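Local coordinates for protein LytB (PDB 4N7B) that reduces 4-hydroxy-3-methylbut-2-enyl diphosphate to isopentenyl and dimethylallyl diphosphate with an iron-sulfur cluster, the last step of the apicoplast isoprenoid pathway, at residues 239-247 / 266-274; 460-468 / 490-498. One frame throughout, in Å; residues are numbered along the deposited sequence.

Contact 1. Residues 239-247 / 266-274; sequences ETVEECLKL and KKLEKEGAI
Leu245 reaches from helix 239-247 into the end of helix 266-271, and its atoms can be followed outward one by one. CB points at the other segment; CG stands anti to the carbonyl carbon (chi1 -74°), which carries the two methyls across the gap. CD1 settles on the side chain of Glu271, 3.9 Å from Glu271 CB, and also faces Ala273 CB. CD2 goes to the backbone instead, 3.6 Å from Glu271 O and close to Gly272 C. The leucine and Glu271 side chains meet at about a right angle. Gly272, with positive phi, ends the helix in a Schellman motif: Ala273 N returns to Leu268 O at 2.9 Å, so the chain turns directly into strand 273-274.

The two helix segments run almost parallel, 9° apart with axes 10.8 Å from each other, as expected of neighbouring helices on one face of a parallel alpha/beta sheet. Strand 273-276 is an edge of that sheet, and Gly272 and Ile274 pair with Ile252 of the adjacent strand. Deeper toward the sheet, Val241 CG1 touches Ala273 CB at 3.9 Å and faces Leu268 CD1, while Val241 also packs on Ile289 of strand 287-290. Farther from the sheet, Glu242 CG lies 3.9 Å from Leu268 CD2. Glu242 OE2 is 4.4 Å from Glu271 OE1, the carboxylate planes 22° apart; Lys267 NZ, 4.1 Å from Glu242 OE2, is too distant for a salt bridge but probably tempers this like-charge pair.

Contact 2. Residues 460-468 / 490-498; sequences LLNTVHDLD and ETQKFVNLL
The Phe494 ring carries Val464 on one face: CG1 sits 3.5 Å from the ring centroid and 10° off its normal, a CH-pi contact centred over the ring. The Val464 side chain slides past the phenylalanine in the opposite direction, with CG1 anti to its own carbonyl carbon (chi1 -84°). Leu461 CB approaches CZ of Phe494 obliquely at 3.8 Å, and the backbone of Thr463 and CB of Leu467 come in obliquely as well. Ile434 and Val436 of strand 432-436 and Leu480 of strand 477-482 also touch Phe494, so the residue joins helix 490-498 to the parallel sheet as well as to the turn that follows edge strand 458-461.

That turn is a short 3-10 segment, with Asp466 N bonded to Thr463 O. Just after it, Leu467 CD2 packs on Leu497 CD2 at 3.6 Å. Val464 CG2 lies against Lys493 CB, so the valine straddles successive helical residues. The Asn462 side chain is about 8 Å from those of Ser441 and Ser485, both probably substrate-binding.

Polar groups gather at the Glu490 end. One water accepts from Val464 N at 2.9 Å and donates to Glu490 O at 3.0 Å; its 2.5 Å approach to Glu490 OE1 is doubtfully short. The bend of the glutamate at chi2 (-57°) brings the carboxylate back beside this water. Thr463 OG1 also lies 3.1 Å from Glu490 OE1. The chemistry thus implies apolar contact over one ring face and obliquely beside it, with a water linking the first N-H of the 3-10 segment to the helix.

Contact 1 closes before contact 2 opens along the chain. Their centres are 26 Å apart and their nearest atoms about 9 Å, without touching. They belong to different parallel sheets: contact 1 joins helices 232-247 and 262-271 beside edge strand 273-276 of a four-stranded sheet, whereas contact 2 sets helix 488-499 against the turn after edge strand 458-461 of the five-stranded one. Helix 232-247 follows strand 221-226 of that larger sheet, so the chain itself connects the two units. The iron-sulfur cluster is about 13 Å from the side chain of Val241, so contact 1 lies apart from the cluster.

Contact 1. Residues 239-247 / 266-274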
ATOM      1  N   GLU A 239      -7.565   6.348 -11.149  1.00 35.60           N
ATOM      2  CA  GLU A 239      -8.661   6.593 -12.080  1.00 36.51           C
ATOM      3  C   GLU A 239      -9.700   7.518 -11.428  1.00 43.06           C
ATOM      4  O   GLU A 239     -10.276   8.377 -12.086  1.00 41.99           O
ATOM      5  CB  GLU A 239      -9.285   5.263 -12.519  1.00 38.13           C
ATOM      6  CG  GLU A 239     -10.385   5.401 -13.590  1.00 53.30           C
ATOM      7  CD  GLU A 239     -10.890   4.049 -14.118  1.00 61.58           C
ATOM      8  OE1 GLU A 239     -11.764   4.044 -15.020  1.00 57.48           O
ATOM      9  OE2 GLU A 239     -10.414   2.992 -13.633  1.00 63.57           O
ATOM     10  N   THR A 240      -9.909   7.368 -10.123  1.00 37.45           N
ATOM     11  CA  THR A 240     -10.867   8.220  -9.419  1.00 33.11           C
ATOM     12  C   THR A 240     -10.471   9.682  -9.573  1.00 36.47           C
ATOM     13  O   THR A 240     -11.313  10.532  -9.848  1.00 38.83           O
ATOM     14  CB  THR A 240     -10.952   7.892  -7.924  1.00 37.04           C
ATOM     15  OG1 THR A 240     -11.606   6.628  -7.743  1.00 37.94           O
ATOM     16  CG2 THR A 240     -11.733   8.971  -7.190  1.00 40.64           C
ATOM     17  N   VAL A 241      -9.190   9.984  -9.413  1.00 36.79           N
ATOM     18  CA  VAL A 241      -8.737  11.372  -9.520  1.00 37.49           C
ATOM     19  C   VAL A 241      -8.803  11.867 -10.950  1.00 42.08           C
ATOM     20  O   VAL A 241      -9.255  12.983 -11.202  1.00 41.88           O
ATOM     21  CB  VAL A 241      -7.295  11.558  -9.007  1.00 39.60           C
ATOM     22  CG1 VAL A 241      -6.841  13.011  -9.176  1.00 38.14           C
ATOM     23  CG2 VAL A 241      -7.208  11.152  -7.540  1.00 37.66           C
ATOM     24  N   GLU A 242      -8.352  11.035 -11.883  1.00 46.52           N
ATOM     25  CA  GLU A 242      -8.321  11.396 -13.298  1.00 47.62           C
ATOM     26  C   GLU A 242      -9.726  11.679 -13.831  1.00 54.20           C
ATOM     27  O   GLU A 242      -9.934  12.550 -14.683  1.00 55.17           O
ATOM     28  CB  GLU A 242      -7.672  10.268 -14.103  1.00 44.78           C
ATOM     29  CG  GLU A 242      -6.156  10.398 -14.238  1.00 53.03           C
ATOM     30  CD  GLU A 242      -5.488   9.107 -14.689  1.00 58.78           C
ATOM     31  OE1 GLU A 242      -6.208   8.101 -14.884  1.00 63.35           O
ATOM     32  OE2 GLU A 242      -4.238   9.089 -14.833  1.00 63.57           O
ATOM     33  N   GLU A 243     -10.699  10.956 -13.300  1.00 45.91           N
ATOM     34  CA  GLU A 243     -12.044  11.031 -13.815  1.00 47.22           C
ATOM     35  C   GLU A 243     -12.755  12.264 -13.244  1.00 56.20           C
ATOM     36  O   GLU A 243     -13.617  12.861 -13.904  1.00 55.46           O
ATOM     37  CB  GLU A 243     -12.775   9.726 -13.505  1.00 46.88           C
ATOM     38  CG  GLU A 243     -14.033   9.529 -14.315  1.00 61.72           C
ATOM     39  CD  GLU A 243     -13.733   9.240 -15.763  1.00 62.90           C
ATOM     40  OE1 GLU A 243     -12.729   8.549 -16.039  1.00 65.52           O
ATOM     41  OE2 GLU A 243     -14.495   9.723 -16.618  1.00 64.11           O
ATOM     42  N   CYS A 244     -12.359  12.668 -12.039  1.00 53.75           N
ATOM     43  CA  CYS A 244     -12.861  13.896 -11.428  1.00 53.00           C
ATOM     44  C   CYS A 244     -12.339  15.097 -12.191  1.00 59.22           C
ATOM     45  O   CYS A 244     -13.051  16.080 -12.406  1.00 61.00           O
ATOM     46  CB  CYS A 244     -12.398  13.990  -9.979  1.00 51.67           C
ATOM     47  SG  CYS A 244     -13.393  13.015  -8.829  1.00 56.37           S
ATOM     48  N   LEU A 245     -11.077  15.010 -12.593  1.00 54.75           N
ATOM     49  CA  LEU A 245     -10.450  16.071 -13.365  1.00 57.00           C
ATOM     50  C   LEU A 245     -11.123  16.261 -14.724  1.00 59.63           C
ATOM     51  O   LEU A 245     -11.162  17.373 -15.239  1.00 61.71           O
ATOM     52  CB  LEU A 245      -8.964  15.779 -13.551  1.00 52.70           C
ATOM     53  CG  LEU A 245      -8.127  16.003 -12.292  1.00 53.40           C
ATOM     54  CD1 LEU A 245      -6.765  15.359 -12.437  1.00 51.91           C
ATOM     55  CD2 LEU A 245      -7.985  17.500 -12.033  1.00 58.92           C
ATOM     56  N   LYS A 246     -11.644  15.182 -15.302  1.00 67.52           N
ATOM     57  CA  LYS A 246     -12.348  15.262 -16.581  1.00 68.80           C
ATOM     58  C   LYS A 246     -13.688  15.954 -16.406  1.00 77.38           C
ATOM     59  O   LYS A 246     -14.090  16.779 -17.229  1.00 82.74           O
ATOM     60  CB  LYS A 246     -12.556  13.869 -17.183  1.00 66.12           C
ATOM     61  CG  LYS A 246     -11.318  13.335 -17.887  1.00 75.69           C
ATOM     62  CD  LYS A 246     -11.421  11.850 -18.238  1.00 82.42           C
ATOM     63  CE  LYS A 246     -10.020  11.229 -18.415  1.00 77.93           C
ATOM     64  NZ  LYS A 246     -10.034   9.736 -18.430  1.00 77.60           N
ATOM     65  N   LEU A 247     -14.374  15.629 -15.319  1.00 83.35           N
ATOM     66  CA  LEU A 247     -15.704  16.170 -15.092  1.00 87.71           C
ATOM     67  C   LEU A 247     -15.650  17.609 -14.621  1.00 91.08           C
ATOM     68  O   LEU A 247     -16.155  18.504 -15.291  1.00 99.66           O
ATOM     69  CB  LEU A 247     -16.461  15.333 -14.067  1.00 86.18           C
ATOM     70  CG  LEU A 247     -16.811  13.909 -14.500  1.00 87.80           C
ATOM     71  CD1 LEU A 247     -17.759  13.300 -13.478  1.00 87.98           C
ATOM     72  CD2 LEU A 247     -17.423  13.882 -15.904  1.00 86.53           C
ATOM     73  N   LYS A 266       3.024  13.530  -9.167  1.00 50.69           N
ATOM     74  CA  LYS A 266       3.475  14.686  -9.924  1.00 55.45           C
ATOM     75  C   LYS A 266       2.659  14.785 -11.214  1.00 56.00           C
ATOM     76  O   LYS A 266       2.301  15.883 -11.651  1.00 58.02           O
ATOM     77  CB  LYS A 266       4.964  14.576 -10.234  1.00 54.84           C
ATOM     78  CG  LYS A 266       5.489  15.674 -11.135  1.00 67.22           C
ATOM     79  CD  LYS A 266       6.857  15.308 -11.698  1.00 77.74           C
ATOM     80  CE  LYS A 266       7.366  16.340 -12.707  1.00 80.44           C
ATOM     81  NZ  LYS A 266       8.668  15.924 -13.313  1.00 76.73           N
ATOM     82  N   LYS A 267       2.349  13.639 -11.815  1.00 49.31           N
ATOM     83  CA  LYS A 267       1.608  13.633 -13.072  1.00 56.40           C
ATOM     84  C   LYS A 267       0.210  14.209 -12.843  1.00 59.92           C
ATOM     85  O   LYS A 267      -0.312  14.960 -13.673  1.00 60.61           O
ATOM     86  CB  LYS A 267       1.531  12.220 -13.638  1.00 50.37           C
ATOM     87  CG  LYS A 267       0.812  12.108 -14.964  1.00 57.17           C
ATOM     88  CD  LYS A 267       0.683  10.644 -15.370  1.00 62.44           C
ATOM     89  CE  LYS A 267      -0.322  10.443 -16.506  1.00 62.48           C
ATOM     90  NZ  LYS A 267      -0.587   8.984 -16.764  1.00 64.55           N
ATOM     91  N   LEU A 268      -0.379  13.879 -11.694  1.00 49.07           N
ATOM     92  CA  LEU A 268      -1.720  14.351 -11.366  1.00 48.29           C
ATOM     93  C   LEU A 268      -1.710  15.828 -10.996  1.00 51.22           C
ATOM     94  O   LEU A 268      -2.676  16.545 -11.272  1.00 54.03           O
ATOM     95  CB  LEU A 268      -2.328  13.520 -10.237  1.00 45.81           C
ATOM     96  CG  LEU A 268      -2.584  12.060 -10.627  1.00 40.78           C
ATOM     97  CD1 LEU A 268      -3.060  11.257  -9.433  1.00 39.08           C
ATOM     98  CD2 LEU A 268      -3.599  11.967 -11.769  1.00 41.91           C
ATOM     99  N   GLU A 269      -0.621  16.287 -10.387  1.00 56.36           N
ATOM    100  CA  GLU A 269      -0.499  17.696 -10.031  1.00 63.77           C
ATOM    101  C   GLU A 269      -0.505  18.532 -11.299  1.00 63.52           C
ATOM    102  O   GLU A 269      -1.137  19.585 -11.349  1.00 63.60           O
ATOM    103  CB  GLU A 269       0.771  17.963  -9.221  1.00 61.84           C
ATOM    104  CG  GLU A 269       0.614  17.678  -7.737  1.00 66.74           C
ATOM    105  CD  GLU A 269       1.926  17.754  -6.973  1.00 69.03           C
ATOM    106  OE1 GLU A 269       3.002  17.707  -7.609  1.00 69.69           O
ATOM    107  OE2 GLU A 269       1.882  17.868  -5.729  1.00 69.39           O
ATOM    108  N   LYS A 270       0.194  18.044 -12.321  1.00 65.12           N
ATOM    109  CA  LYS A 270       0.237  18.708 -13.618  1.00 68.71           C
ATOM    110  C   LYS A 270      -1.152  18.783 -14.230  1.00 69.17           C
ATOM    111  O   LYS A 270      -1.498  19.769 -14.871  1.00 71.22           O
ATOM    112  CB  LYS A 270       1.170  17.969 -14.582  1.00 68.42           C
ATOM    113  CG  LYS A 270       2.618  18.436 -14.534  1.00 73.92           C
ATOM    114  CD  LYS A 270       3.458  17.867 -15.684  1.00 79.52           C
ATOM    115  CE  LYS A 270       2.893  18.234 -17.064  1.00 84.83           C
ATOM    116  NZ  LYS A 270       3.784  17.812 -18.194  1.00 83.19           N
ATOM    117  N   GLU A 271      -1.939  17.730 -14.035  1.00 68.17           N
ATOM    118  CA  GLU A 271      -3.267  17.649 -14.624  1.00 64.77           C
ATOM    119  C   GLU A 271      -4.286  18.466 -13.831  1.00 65.06           C
ATOM    120  O   GLU A 271      -5.420  18.640 -14.277  1.00 67.15           O
ATOM    121  CB  GLU A 271      -3.720  16.187 -14.723  1.00 63.13           C
ATOM    122  CG  GLU A 271      -2.935  15.345 -15.724  1.00 64.24           C
ATOM    123  CD  GLU A 271      -3.268  13.858 -15.650  1.00 70.87           C
ATOM    124  OE1 GLU A 271      -4.368  13.492 -15.174  1.00 71.74           O
ATOM    125  OE2 GLU A 271      -2.415  13.045 -16.065  1.00 74.53           O
ATOM    126  N   GLY A 272      -3.891  18.959 -12.656  1.00 55.77           N
ATOM    127  CA  GLY A 272      -4.729  19.874 -11.894  1.00 53.27           C
ATOM    128  C   GLY A 272      -5.145  19.392 -10.511  1.00 61.61           C
ATOM    129  O   GLY A 272      -5.922  20.058  -9.822  1.00 63.86           O
ATOM    130  N   ALA A 273      -4.636  18.244 -10.082  1.00 57.73           N
ATOM    131  CA  ALA A 273      -4.926  17.784  -8.730  1.00 53.75           C
ATOM    132  C   ALA A 273      -4.038  18.513  -7.722  1.00 52.85           C
ATOM    133  O   ALA A 273      -2.925  18.938  -8.044  1.00 57.72           O
ATOM    134  CB  ALA A 273      -4.740  16.274  -8.612  1.00 48.30           C
ATOM    135  N   ILE A 274      -4.542  18.661  -6.504  1.00 47.04           N
ATOM    136  CA  ILE A 274      -3.761  19.234  -5.420  1.00 51.55           C
ATOM    137  C   ILE A 274      -3.926  18.381  -4.170  1.00 51.54           C
ATOM    138  O   ILE A 274      -5.047  18.145  -3.701  1.00 48.92           O
ATOM    139  CB  ILE A 274      -4.194  20.680  -5.119  1.00 60.09           C
ATOM    140  CG1 ILE A 274      -3.983  21.563  -6.355  1.00 64.94           C
ATOM    141  CG2 ILE A 274      -3.415  21.232  -3.932  1.00 51.07           C
ATOM    142  CD1 ILE A 274      -4.622  22.934  -6.246  1.00 66.16           C
TER

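Contact 2. Residues 460-468 / 490-498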
ATOM      1  N   LEU A 460      16.006  -0.313  -3.268  1.00 26.88           N
ATOM      2  CA  LEU A 460      14.768   0.287  -3.688  1.00 26.62           C
ATOM      3  C   LEU A 460      15.127   1.505  -4.506  1.00 29.88           C
ATOM      4  O   LEU A 460      15.818   2.379  -4.020  1.00 28.31           O
ATOM      5  CB  LEU A 460      13.973   0.716  -2.469  1.00 29.10           C
ATOM      6  CG  LEU A 460      12.682   1.440  -2.821  1.00 31.39           C
ATOM      7  CD1 LEU A 460      11.727   0.476  -3.496  1.00 29.84           C
ATOM      8  CD2 LEU A 460      12.072   2.000  -1.559  1.00 27.00           C
ATOM      9  N   LEU A 461      14.671   1.557  -5.753  1.00 33.28           N
ATOM     10  CA  LEU A 461      15.004   2.656  -6.646  1.00 29.63           C
ATOM     11  C   LEU A 461      13.740   3.204  -7.301  1.00 31.24           C
ATOM     12  O   LEU A 461      12.910   2.446  -7.811  1.00 25.09           O
ATOM     13  CB  LEU A 461      15.981   2.184  -7.733  1.00 33.42           C
ATOM     14  CG  LEU A 461      17.331   1.672  -7.228  1.00 28.24           C
ATOM     15  CD1 LEU A 461      18.136   1.124  -8.399  1.00 36.03           C
ATOM     16  CD2 LEU A 461      18.096   2.771  -6.503  1.00 29.88           C
ATOM     17  N   ASN A 462      13.612   4.522  -7.297  1.00 28.19           N
ATOM     18  CA  ASN A 462      12.421   5.177  -7.784  1.00 30.57           C
ATOM     19  C   ASN A 462      12.389   5.106  -9.307  1.00 35.43           C
ATOM     20  O   ASN A 462      11.333   4.875  -9.906  1.00 31.04           O
ATOM     21  CB  ASN A 462      12.395   6.632  -7.298  1.00 37.09           C
ATOM     22  CG  ASN A 462      11.022   7.279  -7.427  1.00 41.52           C
ATOM     23  OD1 ASN A 462       9.999   6.699  -7.049  1.00 36.62           O
ATOM     24  ND2 ASN A 462      10.999   8.494  -7.948  1.00 44.11           N
ATOM     25  N   THR A 463      13.564   5.261  -9.916  1.00 36.12           N
ATOM     26  CA  THR A 463      13.700   5.349 -11.363  1.00 37.68           C
ATOM     27  C   THR A 463      15.114   4.894 -11.774  1.00 38.12           C
ATOM     28  O   THR A 463      16.016   4.896 -10.935  1.00 33.89           O
ATOM     29  CB  THR A 463      13.457   6.804 -11.823  1.00 42.22           C
ATOM     30  OG1 THR A 463      13.460   6.862 -13.244  1.00 55.02           O
ATOM     31  CG2 THR A 463      14.546   7.710 -11.334  1.00 55.57           C
ATOM     32  N   VAL A 464      15.326   4.511 -13.041  1.00 33.91           N
ATOM     33  CA  VAL A 464      16.667   4.072 -13.474  1.00 37.01           C
ATOM     34  C   VAL A 464      17.734   5.104 -13.260  1.00 34.93           C
ATOM     35  O   VAL A 464      18.887   4.754 -13.066  1.00 41.55           O
ATOM     36  CB  VAL A 464      16.788   3.729 -14.974  1.00 40.22           C
ATOM     37  CG1 VAL A 464      16.340   2.325 -15.217  1.00 33.59           C
ATOM     38  CG2 VAL A 464      16.052   4.749 -15.820  1.00 40.39           C
ATOM     39  N   HIS A 465      17.366   6.375 -13.349  1.00 38.89           N
ATOM     40  CA  HIS A 465      18.338   7.435 -13.144  1.00 44.30           C
ATOM     41  C   HIS A 465      18.977   7.291 -11.760  1.00 43.59           C
ATOM     42  O   HIS A 465      20.149   7.630 -11.593  1.00 48.35           O
ATOM     43  CB  HIS A 465      17.696   8.817 -13.305  1.00 53.48           C
ATOM     44  CG  HIS A 465      18.645   9.955 -13.070  1.00 77.41           C
ATOM     45  ND1 HIS A 465      19.520  10.415 -14.035  1.00 83.36           N
ATOM     46  CD2 HIS A 465      18.861  10.722 -11.973  1.00 85.22           C
ATOM     47  CE1 HIS A 465      20.228  11.417 -13.543  1.00 87.82           C
ATOM     48  NE2 HIS A 465      19.848  11.623 -12.295  1.00 89.52           N
ATOM     49  N   ASP A 466      18.229   6.772 -10.781  1.00 42.32           N
ATOM     50  CA  ASP A 466      18.751   6.635  -9.408  1.00 41.25           C
ATOM     51  C   ASP A 466      19.670   5.425  -9.247  1.00 42.86           C
ATOM     52  O   ASP A 466      20.284   5.253  -8.206  1.00 41.97           O
ATOM     53  CB  ASP A 466      17.621   6.497  -8.375  1.00 44.82           C
ATOM     54  CG  ASP A 466      16.676   7.691  -8.350  1.00 50.30           C
ATOM     55  OD1 ASP A 466      17.139   8.850  -8.323  1.00 51.42           O
ATOM     56  OD2 ASP A 466      15.448   7.464  -8.353  1.00 49.62           O
ATOM     57  N   LEU A 467      19.753   4.570 -10.261  1.00 43.08           N
ATOM     58  CA  LEU A 467      20.596   3.382 -10.166  1.00 39.07           C
ATOM     59  C   LEU A 467      22.062   3.788 -10.262  1.00 43.06           C
ATOM     60  O   LEU A 467      22.479   4.448 -11.216  1.00 40.41           O
ATOM     61  CB  LEU A 467      20.258   2.382 -11.266  1.00 41.29           C
ATOM     62  CG  LEU A 467      21.212   1.203 -11.490  1.00 40.08           C
ATOM     63  CD1 LEU A 467      21.234   0.256 -10.296  1.00 31.31           C
ATOM     64  CD2 LEU A 467      20.814   0.455 -12.777  1.00 40.71           C
ATOM     65  N   ASP A 468      22.827   3.411  -9.245  1.00 37.00           N
ATOM     66  CA  ASP A 468      24.273   3.508  -9.286  1.00 38.94           C
ATOM     67  C   ASP A 468      24.776   2.281 -10.016  1.00 39.59           C
ATOM     68  O   ASP A 468      24.892   1.211  -9.413  1.00 38.00           O
ATOM     69  CB  ASP A 468      24.835   3.523  -7.873  1.00 39.69           C
ATOM     70  CG  ASP A 468      26.343   3.457  -7.848  1.00 50.78           C
ATOM     71  OD1 ASP A 468      26.961   3.503  -8.941  1.00 49.58           O
ATOM     72  OD2 ASP A 468      26.915   3.382  -6.733  1.00 55.77           O
ATOM     73  N   GLU A 490       8.146   2.780 -15.359  1.00 27.29           N
ATOM     74  CA  GLU A 490       9.413   2.948 -14.644  1.00 31.50           C
ATOM     75  C   GLU A 490      10.144   1.607 -14.603  1.00 32.11           C
ATOM     76  O   GLU A 490      11.359   1.552 -14.749  1.00 33.75           O
ATOM     77  CB  GLU A 490       9.211   3.529 -13.257  1.00 28.70           C
ATOM     78  CG  GLU A 490       8.649   4.926 -13.293  1.00 35.81           C
ATOM     79  CD  GLU A 490       9.513   5.906 -14.094  1.00 37.39           C
ATOM     80  OE1 GLU A 490      10.749   5.699 -14.212  1.00 38.46           O
ATOM     81  OE2 GLU A 490       8.950   6.895 -14.604  1.00 40.82           O
ATOM     82  N   THR A 491       9.391   0.519 -14.490  1.00 26.58           N
ATOM     83  CA  THR A 491      10.000  -0.801 -14.459  1.00 22.31           C
ATOM     84  C   THR A 491      10.540  -1.202 -15.829  1.00 26.59           C
ATOM     85  O   THR A 491      11.577  -1.868 -15.917  1.00 26.07           O
ATOM     86  CB  THR A 491       9.004  -1.857 -13.978  1.00 26.48           C
ATOM     87  OG1 THR A 491       8.534  -1.492 -12.681  1.00 28.27           O
ATOM     88  CG2 THR A 491       9.661  -3.224 -13.889  1.00 23.37           C
ATOM     89  N   GLN A 492       9.857  -0.788 -16.900  1.00 27.57           N
ATOM     90  CA  GLN A 492      10.317  -1.101 -18.251  1.00 27.85           C
ATOM     91  C   GLN A 492      11.654  -0.429 -18.571  1.00 27.17           C
ATOM     92  O   GLN A 492      12.484  -0.991 -19.285  1.00 26.15           O
ATOM     93  CB  GLN A 492       9.264  -0.694 -19.296  1.00 28.28           C
ATOM     94  CG  GLN A 492       7.988  -1.470 -19.139  1.00 35.44           C
ATOM     95  CD  GLN A 492       8.191  -2.955 -19.424  1.00 50.15           C
ATOM     96  OE1 GLN A 492       9.228  -3.362 -19.968  1.00 52.71           O
ATOM     97  NE2 GLN A 492       7.197  -3.773 -19.062  1.00 49.99           N
ATOM     98  N   LYS A 493      11.862   0.772 -18.054  1.00 30.85           N
ATOM     99  CA  LYS A 493      13.135   1.460 -18.263  1.00 29.12           C
ATOM    100  C   LYS A 493      14.284   0.631 -17.668  1.00 30.41           C
ATOM    101  O   LYS A 493      15.380   0.563 -18.228  1.00 31.44           O
ATOM    102  CB  LYS A 493      13.099   2.833 -17.603  1.00 35.11           C
ATOM    103  CG  LYS A 493      12.021   3.765 -18.149  1.00 34.97           C
ATOM    104  CD  LYS A 493      12.237   5.197 -17.672  1.00 43.09           C
ATOM    105  CE  LYS A 493      11.148   6.112 -18.202  1.00 49.34           C
ATOM    106  NZ  LYS A 493      11.395   7.571 -17.901  1.00 54.33           N
ATOM    107  N   PHE A 494      14.038  -0.014 -16.536  1.00 28.75           N
ATOM    108  CA  PHE A 494      15.033  -0.925 -15.986  1.00 31.04           C
ATOM    109  C   PHE A 494      15.269  -2.095 -16.937  1.00 29.45           C
ATOM    110  O   PHE A 494      16.411  -2.444 -17.239  1.00 24.66           O
ATOM    111  CB  PHE A 494      14.626  -1.434 -14.607  1.00 27.65           C
ATOM    112  CG  PHE A 494      15.026  -0.510 -13.473  1.00 26.67           C
ATOM    113  CD1 PHE A 494      16.308  -0.548 -12.943  1.00 27.11           C
ATOM    114  CD2 PHE A 494      14.120   0.412 -12.951  1.00 30.26           C
ATOM    115  CE1 PHE A 494      16.671   0.304 -11.897  1.00 28.45           C
ATOM    116  CE2 PHE A 494      14.489   1.268 -11.910  1.00 30.54           C
ATOM    117  CZ  PHE A 494      15.758   1.211 -11.394  1.00 26.61           C
ATOM    118  N   VAL A 495      14.192  -2.699 -17.425  1.00 24.23           N
ATOM    119  CA  VAL A 495      14.344  -3.835 -18.323  1.00 25.06           C
ATOM    120  C   VAL A 495      15.146  -3.385 -19.536  1.00 24.44           C
ATOM    121  O   VAL A 495      16.065  -4.067 -19.971  1.00 29.51           O
ATOM    122  CB  VAL A 495      12.991  -4.371 -18.764  1.00 22.76           C
ATOM    123  CG1 VAL A 495      13.158  -5.362 -19.907  1.00 30.52           C
ATOM    124  CG2 VAL A 495      12.277  -4.985 -17.576  1.00 26.22           C
ATOM    125  N   ASN A 496      14.813  -2.216 -20.067  1.00 28.01           N
ATOM    126  CA  ASN A 496      15.492  -1.724 -21.255  1.00 30.31           C
ATOM    127  C   ASN A 496      16.990  -1.480 -21.012  1.00 31.23           C
ATOM    128  O   ASN A 496      17.835  -1.884 -21.803  1.00 30.66           O
ATOM    129  CB  ASN A 496      14.800  -0.461 -21.768  1.00 33.98           C
ATOM    130  CG  ASN A 496      15.613   0.255 -22.824  1.00 40.94           C
ATOM    131  OD1 ASN A 496      15.573  -0.093 -24.003  1.00 35.99           O
ATOM    132  ND2 ASN A 496      16.382   1.249 -22.398  1.00 46.49           N
ATOM    133  N   LEU A 497      17.323  -0.831 -19.907  1.00 31.89           N
ATOM    134  CA  LEU A 497      18.716  -0.579 -19.581  1.00 28.81           C
ATOM    135  C   LEU A 497      19.486  -1.888 -19.396  1.00 30.23           C
ATOM    136  O   LEU A 497      20.549  -2.062 -19.962  1.00 28.97           O
ATOM    137  CB  LEU A 497      18.786   0.245 -18.303  1.00 29.32           C
ATOM    138  CG  LEU A 497      20.186   0.544 -17.761  1.00 40.91           C
ATOM    139  CD1 LEU A 497      20.871   1.563 -18.632  1.00 44.85           C
ATOM    140  CD2 LEU A 497      20.125   0.993 -16.300  1.00 37.20           C
ATOM    141  N   LEU A 498      18.942  -2.809 -18.608  1.00 28.95           N
ATOM    142  CA  LEU A 498      19.690  -4.006 -18.201  1.00 27.43           C
ATOM    143  C   LEU A 498      19.833  -5.103 -19.252  1.00 32.62           C
ATOM    144  O   LEU A 498      20.816  -5.839 -19.220  1.00 30.29           O
ATOM    145  CB  LEU A 498      19.074  -4.603 -16.927  1.00 29.59           C
ATOM    146  CG  LEU A 498      19.206  -3.703 -15.677  1.00 27.34           C
ATOM    147  CD1 LEU A 498      18.431  -4.276 -14.515  1.00 27.67           C
ATOM    148  CD2 LEU A 498      20.658  -3.504 -15.284  1.00 33.35           C
TER
HETATM  149  O   HOH W   1      12.717   4.100 -14.138  1.00 29.03           O